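Local coordinates for protein DNA polymerase sliding clamp (PDB 1RWZ) that probably acts as a ring-shaped trimeric sliding clamp that encircles DNA and tethers the polymerase and other processing proteins to it, at residues 190-201 with 236-244. Numbering follows the deposited sequence.
Sequences RSMFSVDYLKEF and YILAPRIES
The amide of Arg-241 reaches the carbonyl of Met-192 in a nearly straight bond (N to O, 2.9 Å; 172° at the hydrogen), and CA of Pro-240 adds a C-H contact to the same oxygen. Once strand 236-238 has ended, the C-terminal tail thus stays fastened to strand 190-194. Water extends the attachment: one molecule joins Met-192 N to Arg-241 O, a second Ser-194 N to Ala-239 O. Further along, Glu-243 forms a salt bridge with Arg-190, whose NE faces both carboxylate oxygens, OE1 and OE2, each 2.9 Å away. Carboxylate and guanidinium planes stand almost perpendicular (89°), so this is not the coplanar paired form, and the bond from NH2 to OE2 is weak. The extended side chain of Arg-241 reaches Ser-194, whose CA lies over one face of the guanidinium, while a water at the edge relays NH2 to Asp-196 and Gln-151 takes NH1.

Apolar packing takes over toward the helix. With CG anti to the backbone N, Leu-238 sends CD1 to CB of Tyr-197 (3.7 Å) and CD2 against both CD2 of Leu-198 and CB of Phe-193. Its CB meets the edge of the Phe-201 ring, one face of which receives Tyr-236 in an offset stack, centroids 4.2 Å apart and planes 10° from parallel. CB of Tyr-236 sits over the centre of that face, a CH-pi contact; its hydroxyl bonds to Ala-17 O and, through water, to Glu-200 O.

This is a helix packed on a sheet, as in each domain of a PCNA-type clamp: helix 195-201 runs antiparallel to strand 236-238, Phe-201 also touches Leu-223 of strand 221-227 and Ala-45 of strand 45-52, and strand 190-194 pairs on with strand 151-157.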
loop_
_atom_site.group_PDB
_atom_site.type_symbol
_atom_site.label_atom_id
_atom_site.label_comp_id
_atom_site.label_asym_id
_atom_site.label_seq_id
_atom_site.Cartn_x
_atom_site.Cartn_y
_atom_site.Cartn_z
ATOM N N ARG A 190 -14.015 35.615 7.341
ATOM C CA ARG A 190 -13.735 35.146 5.991
ATOM C C ARG A 190 -12.265 35.403 5.677
ATOM O O ARG A 190 -11.826 36.550 5.678
ATOM C CB ARG A 190 -14.629 35.902 5.000
ATOM C CG ARG A 190 -14.521 35.478 3.544
ATOM C CD ARG A 190 -15.375 36.404 2.667
ATOM N NE ARG A 190 -15.292 36.073 1.246
ATOM C CZ ARG A 190 -15.963 35.086 0.661
ATOM N NH1 ARG A 190 -16.782 34.322 1.371
ATOM N NH2 ARG A 190 -15.808 34.857 -0.635
ATOM N N SER A 191 -11.510 34.336 5.429
ATOM C CA SER A 191 -10.088 34.448 5.097
ATOM C C SER A 191 -9.708 33.401 4.052
ATOM O O SER A 191 -10.383 32.382 3.916
ATOM C CB SER A 191 -9.217 34.247 6.344
ATOM O OG SER A 191 -9.349 35.318 7.261
ATOM N N MET A 192 -8.629 33.649 3.316
ATOM C CA MET A 192 -8.174 32.704 2.297
ATOM C C MET A 192 -6.830 32.108 2.709
ATOM O O MET A 192 -5.986 32.809 3.265
ATOM C CB MET A 192 -8.045 33.400 0.938
ATOM C CG MET A 192 -7.671 32.456 -0.194
ATOM S SD MET A 192 -8.126 33.096 -1.814
ATOM C CE MET A 192 -9.410 31.991 -2.262
ATOM N N PHE A 193 -6.637 30.818 2.435
ATOM C CA PHE A 193 -5.404 30.129 2.813
ATOM C C PHE A 193 -4.872 29.165 1.765
ATOM O O PHE A 193 -5.599 28.732 0.872
ATOM C CB PHE A 193 -5.610 29.329 4.109
ATOM C CG PHE A 193 -6.112 30.152 5.254
ATOM C CD1 PHE A 193 -7.469 30.171 5.574
ATOM C CD2 PHE A 193 -5.234 30.943 5.987
ATOM C CE1 PHE A 193 -7.944 30.973 6.609
ATOM C CE2 PHE A 193 -5.694 31.750 7.024
ATOM C CZ PHE A 193 -7.054 31.768 7.335
ATOM N N SER A 194 -3.592 28.827 1.906
ATOM C CA SER A 194 -2.917 27.889 1.018
ATOM C C SER A 194 -3.319 26.454 1.334
ATOM O O SER A 194 -3.185 25.999 2.472
ATOM C CB SER A 194 -1.402 28.018 1.169
ATOM O OG SER A 194 -0.759 26.799 0.825
ATOM N N VAL A 195 -3.795 25.740 0.320
ATOM C CA VAL A 195 -4.207 24.350 0.485
ATOM C C VAL A 195 -3.015 23.453 0.813
ATOM O O VAL A 195 -3.150 22.499 1.580
ATOM C CB VAL A 195 -4.901 23.812 -0.794
ATOM C CG1 VAL A 195 -5.136 22.308 -0.679
ATOM C CG2 VAL A 195 -6.229 24.520 -0.998
ATOM N N ASP A 196 -1.851 23.758 0.237
ATOM C CA ASP A 196 -0.650 22.957 0.475
ATOM C C ASP A 196 -0.356 22.783 1.961
ATOM O O ASP A 196 -0.104 21.666 2.429
ATOM C CB ASP A 196 0.573 23.584 -0.204
ATOM C CG ASP A 196 0.492 23.546 -1.719
ATOM O OD1 ASP A 196 0.185 22.472 -2.277
ATOM O OD2 ASP A 196 0.754 24.592 -2.357
ATOM N N TYR A 197 -0.375 23.885 2.703
ATOM C CA TYR A 197 -0.116 23.816 4.134
ATOM C C TYR A 197 -1.228 23.098 4.892
ATOM O O TYR A 197 -0.955 22.285 5.774
ATOM C CB TYR A 197 0.071 25.213 4.726
ATOM C CG TYR A 197 1.474 25.756 4.574
ATOM C CD1 TYR A 197 1.866 26.424 3.412
ATOM C CD2 TYR A 197 2.409 25.600 5.593
ATOM C CE1 TYR A 197 3.161 26.928 3.275
ATOM C CE2 TYR A 197 3.706 26.096 5.467
ATOM C CZ TYR A 197 4.072 26.762 4.305
ATOM O OH TYR A 197 5.352 27.262 4.190
ATOM N N LEU A 198 -2.476 23.401 4.549
ATOM C CA LEU A 198 -3.616 22.780 5.217
ATOM C C LEU A 198 -3.587 21.267 5.037
ATOM O O LEU A 198 -3.881 20.515 5.968
ATOM C CB LEU A 198 -4.928 23.344 4.665
ATOM C CG LEU A 198 -5.188 24.823 4.983
ATOM C CD1 LEU A 198 -6.403 25.318 4.215
ATOM C CD2 LEU A 198 -5.396 24.987 6.484
ATOM N N LYS A 199 -3.220 20.826 3.840
ATOM C CA LYS A 199 -3.152 19.400 3.553
ATOM C C LYS A 199 -2.069 18.749 4.411
ATOM O O LYS A 199 -2.272 17.663 4.958
ATOM C CB LYS A 199 -2.863 19.181 2.064
ATOM C CG LYS A 199 -2.985 17.742 1.602
ATOM C CD LYS A 199 -2.798 17.662 0.096
ATOM C CE LYS A 199 -2.927 16.240 -0.418
ATOM N NZ LYS A 199 -2.646 16.179 -1.881
ATOM N N GLU A 200 -0.926 19.421 4.544
ATOM C CA GLU A 200 0.181 18.904 5.345
ATOM C C GLU A 200 -0.223 18.792 6.818
ATOM O O GLU A 200 0.084 17.798 7.481
ATOM C CB GLU A 200 1.404 19.818 5.205
ATOM C CG GLU A 200 2.696 19.269 5.803
ATOM C CD GLU A 200 3.145 17.967 5.159
ATOM O OE1 GLU A 200 2.957 17.802 3.935
ATOM O OE2 GLU A 200 3.702 17.108 5.875
ATOM N N PHE A 201 -0.916 19.810 7.322
ATOM C CA PHE A 201 -1.376 19.818 8.714
ATOM C C PHE A 201 -2.213 18.574 9.024
ATOM O O PHE A 201 -2.023 17.925 10.049
ATOM C CB PHE A 201 -2.266 21.034 8.987
ATOM C CG PHE A 201 -1.573 22.365 8.866
ATOM C CD1 PHE A 201 -2.328 23.530 8.737
ATOM C CD2 PHE A 201 -0.187 22.466 8.910
ATOM C CE1 PHE A 201 -1.715 24.782 8.653
ATOM C CE2 PHE A 201 0.438 23.719 8.826
ATOM C CZ PHE A 201 -0.329 24.874 8.699
ATOM N N TYR A 236 -1.825 24.317 14.817
ATOM C CA TYR A 236 -1.112 24.850 13.668
ATOM C C TYR A 236 -1.727 26.217 13.404
ATOM O O TYR A 236 -2.947 26.387 13.493
ATOM C CB TYR A 236 -1.302 23.971 12.428
ATOM C CG TYR A 236 -0.440 22.725 12.377
ATOM C CD1 TYR A 236 -1.018 21.451 12.382
ATOM C CD2 TYR A 236 0.947 22.818 12.268
ATOM C CE1 TYR A 236 -0.231 20.303 12.275
ATOM C CE2 TYR A 236 1.742 21.682 12.161
ATOM C CZ TYR A 236 1.150 20.429 12.160
ATOM O OH TYR A 236 1.936 19.308 12.015
ATOM N N ILE A 237 -0.883 27.195 13.103
ATOM C CA ILE A 237 -1.355 28.539 12.797
ATOM C C ILE A 237 -0.825 28.818 11.399
ATOM O O ILE A 237 0.358 28.607 11.125
ATOM C CB ILE A 237 -0.802 29.577 13.795
ATOM C CG1 ILE A 237 -1.268 29.218 15.210
ATOM C CG2 ILE A 237 -1.294 30.978 13.415
ATOM C CD1 ILE A 237 -0.705 30.100 16.303
ATOM N N LEU A 238 -1.707 29.273 10.518
ATOM C CA LEU A 238 -1.340 29.529 9.133
ATOM C C LEU A 238 -1.639 30.958 8.710
ATOM O O LEU A 238 -2.764 31.436 8.868
ATOM C CB LEU A 238 -2.096 28.556 8.219
ATOM C CG LEU A 238 -1.913 28.678 6.706
ATOM C CD1 LEU A 238 -0.441 28.506 6.354
ATOM C CD2 LEU A 238 -2.758 27.626 5.996
ATOM N N ALA A 239 -0.623 31.631 8.170
ATOM C CA ALA A 239 -0.769 33.011 7.698
ATOM C C ALA A 239 -1.778 33.061 6.553
ATOM O O ALA A 239 -1.880 32.127 5.754
ATOM C CB ALA A 239 0.593 33.552 7.229
ATOM N N PRO A 240 -2.529 34.167 6.443
ATOM C CA PRO A 240 -3.531 34.312 5.386
ATOM C C PRO A 240 -3.032 34.923 4.080
ATOM O O PRO A 240 -1.972 35.554 4.037
ATOM C CB PRO A 240 -4.573 35.201 6.042
ATOM C CG PRO A 240 -3.692 36.191 6.787
ATOM C CD PRO A 240 -2.601 35.296 7.395
ATOM N N ARG A 241 -3.808 34.711 3.023
ATOM C CA ARG A 241 -3.532 35.292 1.718
ATOM C C ARG A 241 -4.596 36.385 1.625
ATOM O O ARG A 241 -5.385 36.552 2.553
ATOM C CB ARG A 241 -3.711 34.260 0.596
ATOM C CG ARG A 241 -2.674 33.131 0.628
ATOM C CD ARG A 241 -2.734 32.230 -0.605
ATOM N NE ARG A 241 -1.706 31.184 -0.553
ATOM C CZ ARG A 241 -1.363 30.403 -1.575
ATOM N NH1 ARG A 241 -1.955 30.533 -2.752
ATOM N NH2 ARG A 241 -0.415 29.488 -1.423
ATOM N N ILE A 242 -4.615 37.141 0.534
ATOM C CA ILE A 242 -5.604 38.206 0.383
ATOM C C ILE A 242 -6.972 37.657 -0.036
ATOM O O ILE A 242 -7.102 37.080 -1.108
ATOM C CB ILE A 242 -5.133 39.244 -0.666
ATOM C CG1 ILE A 242 -3.806 39.871 -0.222
ATOM C CG2 ILE A 242 -6.195 40.324 -0.852
ATOM C CD1 ILE A 242 -3.885 40.614 1.089
ATOM N N GLU A 243 -7.983 37.835 0.813
ATOM C CA GLU A 243 -9.340 37.362 0.517
ATOM C C GLU A 243 -10.149 38.551 0.006
ATOM O O GLU A 243 -10.297 39.557 0.704
ATOM C CB GLU A 243 -9.997 36.792 1.780
ATOM C CG GLU A 243 -11.215 35.898 1.531
ATOM C CD GLU A 243 -12.382 36.625 0.886
ATOM O OE1 GLU A 243 -12.856 37.625 1.461
ATOM O OE2 GLU A 243 -12.831 36.195 -0.197
ATOM N N SER A 244 -10.676 38.438 -1.209
ATOM C CA SER A 244 -11.442 39.531 -1.801
ATOM C C SER A 244 -12.545 39.072 -2.751
ATOM O O SER A 244 -12.872 37.864 -2.766
ATOM C CB SER A 244 -10.491 40.474 -2.540
ATOM O OG SER A 244 -9.694 39.753 -3.465
HETATM O O HOH W 1 -12.448 38.512 3.798
HETATM O O HOH W 2 -7.561 36.226 4.046
HETATM O O HOH W 3 -1.988 30.563 3.506
HETATM O O HOH W 4 0.549 27.187 -3.248
HETATM O O HOH W 5 1.536 17.372 9.775
#